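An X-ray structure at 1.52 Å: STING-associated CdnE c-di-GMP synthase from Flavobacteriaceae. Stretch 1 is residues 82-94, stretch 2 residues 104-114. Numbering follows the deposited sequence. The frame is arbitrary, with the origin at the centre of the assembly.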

ATOM      1  N   GLY A  82      -6.716 -25.041   6.606  1.00 13.61           N
ATOM      2  CA  GLY A  82      -5.706 -24.270   7.332  1.00 13.64           C
ATOM      3  C   GLY A  82      -4.415 -25.030   7.573  1.00 13.36           C
ATOM      4  O   GLY A  82      -3.356 -24.412   7.784  1.00 15.45           O
ATOM      5  N   ASN A  83      -4.462 -26.356   7.512  1.00 13.56           N
ATOM      6  CA  ASN A  83      -3.286 -27.186   7.698  1.00 14.55           C
ATOM      7  C   ASN A  83      -2.310 -27.058   6.540  1.00 17.63           C
ATOM      8  O   ASN A  83      -1.199 -27.584   6.645  1.00 16.68           O
ATOM      9  CB  ASN A  83      -3.680 -28.657   7.908  1.00 15.76           C
ATOM     10  CG  ASN A  83      -4.578 -29.202   6.772  1.00 13.94           C
ATOM     11  OD1 ASN A  83      -5.631 -28.600   6.493  1.00 16.83           O
ATOM     12  ND2 ASN A  83      -4.153 -30.316   6.119  1.00 15.68           N
ATOM     13  N   LEU A  84      -2.722 -26.436   5.429  1.00 15.26           N
ATOM     14  CA  LEU A  84      -1.858 -26.301   4.255  1.00 16.33           C
ATOM     15  C   LEU A  84      -1.396 -24.880   3.992  1.00 14.34           C
ATOM     16  O   LEU A  84      -0.527 -24.681   3.132  1.00 15.92           O
ATOM     17  CB  LEU A  84      -2.596 -26.807   2.988  1.00 16.55           C
ATOM     18  CG  LEU A  84      -2.941 -28.321   3.024  1.00 20.14           C
ATOM     19  CD1 LEU A  84      -3.621 -28.681   1.673  1.00 23.36           C
ATOM     20  CD2 LEU A  84      -1.719 -29.180   3.194  1.00 22.77           C
ATOM     21  N   VAL A  85      -1.938 -23.879   4.699  1.00 12.93           N
ATOM     22  CA  VAL A  85      -1.665 -22.496   4.365  1.00 12.70           C
ATOM     23  C   VAL A  85      -1.498 -21.650   5.628  1.00 14.16           C
ATOM     24  O   VAL A  85      -2.008 -21.969   6.715  1.00 15.96           O
ATOM     25  CB  VAL A  85      -2.813 -21.888   3.518  1.00 13.88           C
ATOM     26  CG1 VAL A  85      -2.916 -22.556   2.163  1.00 15.29           C
ATOM     27  CG2 VAL A  85      -4.165 -21.899   4.280  1.00 14.15           C
ATOM     28  N   ASP A  86      -0.765 -20.545   5.451  1.00 13.46           N
ATOM     29  CA  ASP A  86      -0.831 -19.383   6.332  1.00 13.40           C
ATOM     30  C   ASP A  86      -1.779 -18.331   5.782  1.00 14.43           C
ATOM     31  O   ASP A  86      -1.969 -18.209   4.569  1.00 16.57           O
ATOM     32  CB  ASP A  86       0.530 -18.717   6.446  1.00 16.30           C
ATOM     33  CG  ASP A  86       1.587 -19.599   7.114  1.00 20.04           C
ATOM     34  OD1 ASP A  86       1.269 -20.540   7.889  1.00 20.07           O
ATOM     35  OD2 ASP A  86       2.789 -19.267   6.905  1.00 26.22           O
ATOM     36  N   PHE A  87      -2.339 -17.531   6.667  1.00 13.16           N
ATOM     37  CA  PHE A  87      -3.222 -16.456   6.245  1.00 13.42           C
ATOM     38  C   PHE A  87      -2.616 -15.114   6.557  1.00 15.68           C
ATOM     39  O   PHE A  87      -2.191 -14.865   7.691  1.00 17.98           O
ATOM     40  CB  PHE A  87      -4.585 -16.558   6.927  1.00 15.02           C
ATOM     41  CG  PHE A  87      -5.347 -17.811   6.543  1.00 13.31           C
ATOM     42  CD1 PHE A  87      -6.016 -17.832   5.314  1.00 15.50           C
ATOM     43  CD2 PHE A  87      -5.370 -18.962   7.360  1.00 13.54           C
ATOM     44  CE1 PHE A  87      -6.677 -18.972   4.897  1.00 15.87           C
ATOM     45  CE2 PHE A  87      -6.033 -20.088   6.942  1.00 16.82           C
ATOM     46  CZ  PHE A  87      -6.665 -20.088   5.705  1.00 16.76           C
ATOM     47  N   GLU A  88      -2.679 -14.224   5.576  1.00 14.53           N
ATOM     48  CA  GLU A  88      -2.188 -12.865   5.731  1.00 14.22           C
ATOM     49  C   GLU A  88      -3.136 -11.914   5.011  1.00 13.50           C
ATOM     50  O   GLU A  88      -4.226 -12.287   4.572  1.00 14.87           O
ATOM     51  CB  GLU A  88      -0.768 -12.745   5.159  1.00 14.74           C
ATOM     52  CG  GLU A  88       0.294 -13.622   5.859  1.00 19.57           C
ATOM     53  CD  GLU A  88       0.566 -13.232   7.323  1.00 25.68           C
ATOM     54  OE1 GLU A  88       0.223 -12.109   7.787  1.00 24.89           O
ATOM     55  OE2 GLU A  88       1.147 -14.098   8.010  1.00 30.43           O
ATOM     56  N   ARG A  89      -2.770 -10.617   4.974  1.00 13.25           N
ATOM     57  CA  ARG A  89      -3.585  -9.599   4.330  1.00 13.96           C
ATOM     58  C   ARG A  89      -2.702  -8.697   3.495  1.00 15.55           C
ATOM     59  O   ARG A  89      -1.528  -8.501   3.802  1.00 17.35           O
ATOM     60  CB  ARG A  89      -4.298  -8.700   5.373  1.00 15.73           C
ATOM     61  CG  ARG A  89      -5.241  -9.428   6.346  1.00 15.17           C
ATOM     62  CD  ARG A  89      -6.436 -10.013   5.626  1.00 16.50           C
ATOM     63  NE  ARG A  89      -7.315 -10.575   6.663  1.00 16.22           N
ATOM     64  CZ  ARG A  89      -7.259 -11.854   7.085  1.00 16.79           C
ATOM     65  NH1 ARG A  89      -6.410 -12.699   6.511  1.00 16.65           N
ATOM     66  NH2 ARG A  89      -8.055 -12.281   8.083  1.00 18.41           N
ATOM     67  N   GLN A  90      -3.272  -8.093   2.450  1.00 14.35           N
ATOM     68  CA  GLN A  90      -2.514  -7.106   1.680  1.00 12.64           C
ATOM     69  C   GLN A  90      -3.447  -6.013   1.227  1.00 12.73           C
ATOM     70  O   GLN A  90      -4.675  -6.124   1.318  1.00 15.13           O
ATOM     71  CB  GLN A  90      -1.818  -7.683   0.449  1.00 14.12           C
ATOM     72  CG  GLN A  90      -2.780  -8.310  -0.605  1.00 13.07           C
ATOM     73  CD  GLN A  90      -2.101  -8.776  -1.859  1.00 15.90           C
ATOM     74  OE1 GLN A  90      -0.898  -9.034  -1.890  1.00 17.80           O
ATOM     75  NE2 GLN A  90      -2.886  -8.869  -2.936  1.00 18.03           N
ATOM     76  N   GLY A  91      -2.822  -4.934   0.745  1.00 14.24           N
ATOM     77  CA  GLY A  91      -3.630  -3.822   0.232  1.00 13.66           C
ATOM     78  C   GLY A  91      -3.424  -2.526   1.029  1.00 14.41           C
ATOM     79  O   GLY A  91      -2.969  -2.537   2.152  1.00 15.44           O
ATOM     80  N   SER A  92      -3.758  -1.398   0.408  1.00 14.58           N
ATOM     81  CA  SER A  92      -3.610  -0.111   1.074  1.00 13.07           C
ATOM     82  C   SER A  92      -4.477   0.009   2.326  1.00 13.42           C
ATOM     83  O   SER A  92      -4.158   0.797   3.219  1.00 13.38           O
ATOM     84  CB  SER A  92      -3.935   1.026   0.119  1.00 14.41           C
ATOM     85  OG  SER A  92      -5.224   0.909  -0.346  1.00 18.52           O
ATOM     86  N   VAL A  93      -5.548  -0.789   2.462  1.00 13.86           N
ATOM     87  CA  VAL A  93      -6.345  -0.728   3.675  1.00 13.81           C
ATOM     88  C   VAL A  93      -5.499  -1.149   4.873  1.00 14.34           C
ATOM     89  O   VAL A  93      -5.687  -0.642   5.979  1.00 16.56           O
ATOM     90  CB  VAL A  93      -7.629  -1.570   3.500  1.00 14.44           C
ATOM     91  CG1 VAL A  93      -8.376  -1.639   4.836  1.00 16.22           C
ATOM     92  CG2 VAL A  93      -8.558  -0.946   2.415  1.00 14.37           C
HETATM   93  N   MSE A  94      -4.476  -1.989   4.643  1.00 13.74           N
HETATM   94  CA  MSE A  94      -3.638  -2.411   5.761  1.00 13.85           C
HETATM   95  C   MSE A  94      -2.667  -1.360   6.307  1.00 16.19           C
HETATM   96  O   MSE A  94      -2.101  -1.546   7.383  1.00 18.62           O
HETATM   97  CB  MSE A  94      -2.810  -3.654   5.381  1.00 14.40           C
HETATM   98  CG  MSE A  94      -3.679  -4.906   5.279  1.00 15.04           C
HETATM   99 SE   MSE A  94      -4.565  -5.402   6.952  0.62 17.75          SE
HETATM  100  CE  MSE A  94      -3.048  -5.969   7.928  1.00 24.22           C
ATOM    101  N   ASP A 104     -11.039  -2.526   0.061  1.00 15.02           N
ATOM    102  CA  ASP A 104     -10.994  -3.597   1.022  1.00 14.75           C
ATOM    103  C   ASP A 104      -9.606  -4.196   1.128  1.00 14.21           C
ATOM    104  O   ASP A 104      -8.822  -4.165   0.166  1.00 15.45           O
ATOM    105  CB  ASP A 104     -11.955  -4.703   0.585  1.00 14.46           C
ATOM    106  CG  ASP A 104     -13.365  -4.344   0.848  1.00 16.01           C
ATOM    107  OD1 ASP A 104     -13.791  -4.412   2.019  1.00 16.84           O
ATOM    108  OD2 ASP A 104     -14.066  -3.988  -0.125  1.00 19.03           O
ATOM    109  N   VAL A 105      -9.311  -4.725   2.323  1.00 14.56           N
ATOM    110  CA  VAL A 105      -8.154  -5.638   2.456  1.00 14.80           C
ATOM    111  C   VAL A 105      -8.383  -6.838   1.543  1.00 16.33           C
ATOM    112  O   VAL A 105      -9.521  -7.306   1.368  1.00 15.92           O
ATOM    113  CB  VAL A 105      -7.882  -6.128   3.892  1.00 15.61           C
ATOM    114  CG1 VAL A 105      -7.555  -4.963   4.862  1.00 19.95           C
ATOM    115  CG2 VAL A 105      -9.070  -6.927   4.470  1.00 16.63           C
ATOM    116  N   ASP A 106      -7.295  -7.372   0.974  1.00 14.82           N
ATOM    117  CA  ASP A 106      -7.377  -8.702   0.355  1.00 13.55           C
ATOM    118  C   ASP A 106      -6.937  -9.749   1.371  1.00 16.00           C
ATOM    119  O   ASP A 106      -5.981  -9.527   2.147  1.00 16.15           O
ATOM    120  CB  ASP A 106      -6.398  -8.878  -0.823  1.00 14.47           C
ATOM    121  CG  ASP A 106      -6.640  -7.999  -1.994  1.00 24.79           C
ATOM    122  OD1 ASP A 106      -7.759  -7.548  -2.229  1.00 20.13           O
ATOM    123  OD2 ASP A 106      -5.659  -7.796  -2.761  1.00 21.70           O
ATOM    124  N   LEU A 107      -7.596 -10.910   1.349  1.00 13.74           N
ATOM    125  CA  LEU A 107      -7.119 -12.037   2.140  1.00 12.98           C
ATOM    126  C   LEU A 107      -6.130 -12.851   1.306  1.00 13.64           C
ATOM    127  O   LEU A 107      -6.410 -13.175   0.139  1.00 15.09           O
ATOM    128  CB  LEU A 107      -8.314 -12.914   2.541  1.00 12.79           C
ATOM    129  CG  LEU A 107      -7.950 -14.175   3.378  1.00 16.61           C
ATOM    130  CD1 LEU A 107      -9.137 -14.548   4.225  1.00 24.97           C
ATOM    131  CD2 LEU A 107      -7.602 -15.380   2.461  1.00 18.25           C
ATOM    132  N   VAL A 108      -4.959 -13.163   1.875  1.00 11.74           N
ATOM    133  CA  VAL A 108      -3.950 -13.949   1.174  1.00 13.39           C
ATOM    134  C   VAL A 108      -3.801 -15.269   1.905  1.00 13.10           C
ATOM    135  O   VAL A 108      -3.535 -15.288   3.122  1.00 14.79           O
ATOM    136  CB  VAL A 108      -2.598 -13.208   1.130  1.00 13.17           C
ATOM    137  CG1 VAL A 108      -1.652 -13.944   0.176  1.00 15.91           C
ATOM    138  CG2 VAL A 108      -2.796 -11.813   0.613  1.00 14.74           C
ATOM    139  N   GLN A 109      -3.919 -16.382   1.192  1.00 12.74           N
ATOM    140  CA  GLN A 109      -3.629 -17.691   1.774  1.00 12.91           C
ATOM    141  C   GLN A 109      -2.408 -18.254   1.063  1.00 13.71           C
ATOM    142  O   GLN A 109      -2.326 -18.209  -0.167  1.00 13.43           O
ATOM    143  CB  GLN A 109      -4.831 -18.609   1.724  1.00 14.67           C
ATOM    144  CG  GLN A 109      -5.290 -18.945   0.326  1.00 13.53           C
ATOM    145  CD  GLN A 109      -6.547 -19.812   0.348  1.00 15.41           C
ATOM    146  OE1 GLN A 109      -6.950 -20.384   1.382  1.00 15.39           O
ATOM    147  NE2 GLN A 109      -7.160 -19.924  -0.816  1.00 14.49           N
ATOM    148  N   ILE A 110      -1.385 -18.643   1.826  1.00 14.10           N
ATOM    149  CA  ILE A 110      -0.067 -18.934   1.292  1.00 12.91           C
ATOM    150  C   ILE A 110       0.269 -20.361   1.680  1.00 14.25           C
ATOM    151  O   ILE A 110       0.349 -20.681   2.877  1.00 15.66           O
ATOM    152  CB  ILE A 110       0.964 -17.934   1.871  1.00 12.87           C
ATOM    153  CG1 ILE A 110       0.471 -16.488   1.717  1.00 14.98           C
ATOM    154  CG2 ILE A 110       2.264 -18.145   1.145  1.00 16.83           C
ATOM    155  CD1 ILE A 110       1.226 -15.465   2.639  1.00 21.52           C
ATOM    156  N   THR A 111       0.510 -21.232   0.696  1.00 13.85           N
ATOM    157  CA  THR A 111       0.897 -22.587   1.048  1.00 14.21           C
ATOM    158  C   THR A 111       2.189 -22.564   1.867  1.00 15.33           C
ATOM    159  O   THR A 111       3.077 -21.737   1.621  1.00 19.31           O
ATOM    160  CB  THR A 111       1.071 -23.411  -0.218  1.00 16.92           C
ATOM    161  OG1 THR A 111       1.988 -22.758  -1.124  1.00 19.07           O
ATOM    162  CG2 THR A 111      -0.284 -23.636  -0.847  1.00 18.59           C
ATOM    163  N   ASN A 112       2.254 -23.394   2.923  1.00 16.85           N
ATOM    164  CA  ASN A 112       3.329 -23.204   3.906  1.00 18.24           C
ATOM    165  C   ASN A 112       4.154 -24.473   4.123  1.00 23.48           C
ATOM    166  O   ASN A 112       4.924 -24.514   5.093  1.00 27.14           O
ATOM    167  CB  ASN A 112       2.763 -22.691   5.250  1.00 19.54           C
ATOM    168  CG  ASN A 112       1.798 -23.692   5.898  1.00 20.23           C
ATOM    169  OD1 ASN A 112       1.691 -24.849   5.463  1.00 22.69           O
ATOM    170  ND2 ASN A 112       1.098 -23.248   6.939  1.00 21.19           N
ATOM    171  N   LYS A 113       4.002 -25.473   3.267  1.00 23.16           N
ATOM    172  CA  LYS A 113       4.763 -26.729   3.288  1.00 33.66           C
ATOM    173  C   LYS A 113       6.065 -26.663   2.522  1.00 35.45           C
ATOM    174  O   LYS A 113       6.955 -27.501   2.744  1.00 35.57           O
ATOM    175  CB  LYS A 113       3.994 -27.844   2.607  1.00 33.59           C
ATOM    176  CG  LYS A 113       2.686 -28.175   3.194  1.00 43.07           C
ATOM    177  CD  LYS A 113       2.861 -28.566   4.614  1.00 46.74           C
ATOM    178  CE  LYS A 113       1.825 -29.602   4.979  1.00 52.63           C
ATOM    179  NZ  LYS A 113       1.510 -29.426   6.422  1.00 55.98           N
ATOM    180  N   SER A 114       6.103 -25.816   1.502  1.00 26.39           N
ATOM    181  CA  SER A 114       7.268 -25.640   0.655  1.00 30.77           C
ATOM    182  C   SER A 114       7.275 -24.189   0.238  1.00 25.56           C
ATOM    183  O   SER A 114       6.251 -23.503   0.311  1.00 28.20           O
ATOM    184  CB  SER A 114       7.230 -26.549  -0.576  1.00 40.23           C
ATOM    185  OG  SER A 114       6.078 -26.269  -1.345  1.00 50.93           O
TER
HETATM  186  O   HOH W   1      -0.749 -24.706   8.628  1.00 24.66           O
HETATM  187  O   HOH W   2       1.464 -26.818   7.194  1.00 30.48           O
HETATM  188  O   HOH W   3      -6.551  -2.481   0.197  1.00 17.95           O

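The two stretches form an antiparallel pair of strands, 85-90 against a strand that begins at Asp106, their axes crossing at 152° with a closest approach of 4.3 Å. Three residue pairs carry the ladder, each closed by two backbone hydrogen bonds: Asp86 N to Ile110 O (2.8 Å) and Ile110 N to Asp86 O (2.8 Å), then the same reciprocal pattern for Glu88 with Val108 and for Gln90 with Asp106. Between these rungs the strands draw closer, and CA-H...O contacts such as Phe87 CA to Val108 O (3.3 Å) fill the gaps.

Alternation sorts the side chains. On one face Phe87 and Arg89 lie beside Gln109 and Leu107. The Phe87 ring sets its edge against Leu107, Phe87 CD1 to Leu107 CD2 at 4.1 Å, while Leu107 CD1 lies over one face of the Arg89 guanidinium, so one leucine touches both. Arg89 NH1 also folds back to Glu88 O (2.9 Å).

On the other face, Val108 is the central bump, set in the corner between Glu88 and Gln90. Val108 CB lies 4.4 Å from Glu88 CB, Val108 CG2 meets the aliphatic Gln90 CG at 3.7 Å, and Ile110 CD1 packs on Glu88 CG at 3.8 Å; methylenes of polar residues thus serve as apolar surface. Polar ends pair at both ends of this row: Gln90 NE2 donates to Asp106 OD2 (3.0 Å), and Asn112 ND2 to Asp86 OD1 (2.9 Å, nearly linear).

Past the strand, Gly91 makes the turn with backbone angles that call for glycine; a CB there would also point toward the other stretch. The chain then brings Val93 CG1 against Val105 CG1 (3.4 Å), with Met94 SE 3.7 Å from Val105 CG1. At the far end, Lys113 NZ reaches Asn83 O (3.3 Å), and one water joins both atoms to Asn112 OD1.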